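Side-chain contact in erythropoietin (Homo sapiens, PDB 1EER), which acts as a secreted hormone that binds and dimerises its receptor, activating JAK2 signalling to control red blood cell proliferation and differentiation: residues R131-T134 with R139-F142. The protein carries 5 engineered substitutions. Sequence-based numbering, arbitrary orientation.
Sequences RTIT and RKLF
Lys140 reaches out of its helix to the backbone carbonyl of Thr134, with NZ 2.9 Å from Thr134 O. The reach comes from an almost fully extended chain: CG is anti to the backbone N (chi1 -169°), and the later torsions stay near trans out to the ammonium. The carbonyl points nearly straight at the nitrogen, the angle from Thr134 C through Thr134 O to Lys140 NZ being about 164°. On the donor side the fit is poorer. The angle Lys140 CE, Lys140 NZ, Thr134 O is only about 80°, and Lys140 CE lies 3.0 Å from Thr134 O, almost as close as NZ; the hydrogen bond is accordingly weak, with the carbonyl oxygen alongside the end of the chain.

Thr134 contributes backbone alone, since its CB points away from the helix and its side chain packs on Thr40 of strand 34-41. That strand pairs antiparallel with 133-137, a two-stranded sheet in the overhand connections of a four-helix-bundle cytokine, and the contact brings strand 133-137 against the first turn of the last bundle helix, 138-161.

Ile133 supplies the apolar neighbour. Its CG2, anti to the backbone N, comes within 3.9 Å of Lys140 NZ, and the two side chains cross roughly perpendicularly. The other branch turns back along its own segment: CD1 sits 3.5 Å above the guanidinium plane of Arg131, offset toward the rim. The stronger polar partner of the Lys140 ammonium is an acidic side chain of another protein's chain, presumably the receptor, in a salt bridge; an acidic side chain of that chain also packs against Ile133.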
ATOM      1  N   ARG A 131       9.818  22.252 -18.791  1.00 63.20           N
ATOM      2  CA  ARG A 131      10.204  21.075 -18.024  1.00 62.02           C
ATOM      3  C   ARG A 131      10.412  19.891 -18.968  1.00 59.24           C
ATOM      4  O   ARG A 131      11.519  19.653 -19.447  1.00 64.22           O
ATOM      5  CB  ARG A 131       9.117  20.731 -16.992  1.00 62.34           C
ATOM      6  CG  ARG A 131       9.619  20.522 -15.560  1.00 58.27           C
ATOM      7  CD  ARG A 131      11.039  19.964 -15.527  1.00 61.40           C
ATOM      8  NE  ARG A 131      11.320  19.229 -14.298  1.00 58.93           N
ATOM      9  CZ  ARG A 131      12.507  18.715 -13.987  1.00 55.93           C
ATOM     10  NH1 ARG A 131      13.531  18.859 -14.821  1.00 54.34           N
ATOM     11  NH2 ARG A 131      12.671  18.060 -12.843  1.00 47.76           N
ATOM     12  N   THR A 132       9.331  19.160 -19.228  1.00 56.66           N
ATOM     13  CA  THR A 132       9.339  17.986 -20.105  1.00 49.50           C
ATOM     14  C   THR A 132      10.336  16.892 -19.726  1.00 41.63           C
ATOM     15  O   THR A 132      11.496  16.884 -20.156  1.00 39.69           O
ATOM     16  CB  THR A 132       9.556  18.389 -21.581  1.00 49.37           C
ATOM     17  OG1 THR A 132       8.339  18.945 -22.096  1.00 54.16           O
ATOM     18  CG2 THR A 132       9.930  17.177 -22.423  1.00 47.05           C
ATOM     19  N   ILE A 133       9.851  15.967 -18.907  1.00 32.66           N
ATOM     20  CA  ILE A 133      10.630  14.834 -18.445  1.00 26.91           C
ATOM     21  C   ILE A 133      10.160  13.647 -19.269  1.00 23.26           C
ATOM     22  O   ILE A 133       8.990  13.574 -19.649  1.00 19.88           O
ATOM     23  CB  ILE A 133      10.355  14.547 -16.945  1.00 26.66           C
ATOM     24  CG1 ILE A 133      10.816  15.727 -16.098  1.00 28.12           C
ATOM     25  CG2 ILE A 133      11.063  13.276 -16.509  1.00 26.21           C
ATOM     26  CD1 ILE A 133      10.482  15.588 -14.645  1.00 29.74           C
ATOM     27  N   THR A 134      11.063  12.720 -19.553  1.00 22.61           N
ATOM     28  CA  THR A 134      10.690  11.549 -20.325  1.00 24.18           C
ATOM     29  C   THR A 134      11.405  10.314 -19.814  1.00 23.82           C
ATOM     30  O   THR A 134      12.306  10.394 -18.979  1.00 22.24           O
ATOM     31  CB  THR A 134      11.039  11.708 -21.825  1.00 24.76           C
ATOM     32  OG1 THR A 134      12.461  11.731 -21.979  1.00 29.97           O
ATOM     33  CG2 THR A 134      10.444  12.984 -22.394  1.00 19.08           C
ATOM     34  N   ARG A 139      11.501   0.686 -16.620  1.00 27.54           N
ATOM     35  CA  ARG A 139      12.033   0.892 -15.279  1.00 24.58           C
ATOM     36  C   ARG A 139      11.760   2.315 -14.815  1.00 19.76           C
ATOM     37  O   ARG A 139      11.238   2.518 -13.720  1.00 24.57           O
ATOM     38  CB  ARG A 139      13.545   0.621 -15.250  1.00 24.44           C
ATOM     39  CG  ARG A 139      14.148   0.695 -13.848  1.00 22.05           C
ATOM     40  CD  ARG A 139      15.662   0.683 -13.878  1.00 20.57           C
ATOM     41  NE  ARG A 139      16.176   1.046 -15.192  1.00 30.09           N
ATOM     42  CZ  ARG A 139      17.067   0.328 -15.868  1.00 31.67           C
ATOM     43  NH1 ARG A 139      17.549  -0.801 -15.349  1.00 36.24           N
ATOM     44  NH2 ARG A 139      17.470   0.735 -17.065  1.00 27.72           N
ATOM     45  N   LYS A 140      12.103   3.303 -15.642  1.00 17.80           N
ATOM     46  CA  LYS A 140      11.862   4.682 -15.254  1.00 14.81           C
ATOM     47  C   LYS A 140      10.370   4.964 -15.233  1.00 18.77           C
ATOM     48  O   LYS A 140       9.890   5.704 -14.384  1.00 23.24           O
ATOM     49  CB  LYS A 140      12.558   5.665 -16.194  1.00 16.09           C
ATOM     50  CG  LYS A 140      12.522   7.086 -15.642  1.00 16.78           C
ATOM     51  CD  LYS A 140      13.372   8.073 -16.423  1.00 16.51           C
ATOM     52  CE  LYS A 140      12.852   9.484 -16.197  1.00 19.33           C
ATOM     53  NZ  LYS A 140      13.825  10.542 -16.570  1.00 16.58           N
ATOM     54  N   LEU A 141       9.634   4.365 -16.166  1.00 24.06           N
ATOM     55  CA  LEU A 141       8.185   4.552 -16.237  1.00 19.06           C
ATOM     56  C   LEU A 141       7.540   4.103 -14.927  1.00 11.16           C
ATOM     57  O   LEU A 141       6.753   4.818 -14.330  1.00 15.17           O
ATOM     58  CB  LEU A 141       7.606   3.744 -17.416  1.00 22.65           C
ATOM     59  CG  LEU A 141       6.109   3.814 -17.757  1.00 20.95           C
ATOM     60  CD1 LEU A 141       5.614   5.254 -17.739  1.00 20.46           C
ATOM     61  CD2 LEU A 141       5.878   3.205 -19.129  1.00 18.89           C
ATOM     62  N   PHE A 142       7.891   2.909 -14.480  1.00 13.39           N
ATOM     63  CA  PHE A 142       7.329   2.384 -13.253  1.00 18.57           C
ATOM     64  C   PHE A 142       7.826   3.083 -11.994  1.00 20.44           C
ATOM     65  O   PHE A 142       7.078   3.207 -11.027  1.00 22.27           O
ATOM     66  CB  PHE A 142       7.580   0.883 -13.178  1.00 18.99           C
ATOM     67  CG  PHE A 142       6.599   0.079 -13.978  1.00 19.67           C
ATOM     68  CD1 PHE A 142       5.233   0.180 -13.725  1.00 22.45           C
ATOM     69  CD2 PHE A 142       7.028  -0.749 -15.005  1.00 23.12           C
ATOM     70  CE1 PHE A 142       4.302  -0.536 -14.493  1.00 25.80           C
ATOM     71  CE2 PHE A 142       6.104  -1.474 -15.781  1.00 23.78           C
ATOM     72  CZ  PHE A 142       4.741  -1.363 -15.525  1.00 19.00           C
TER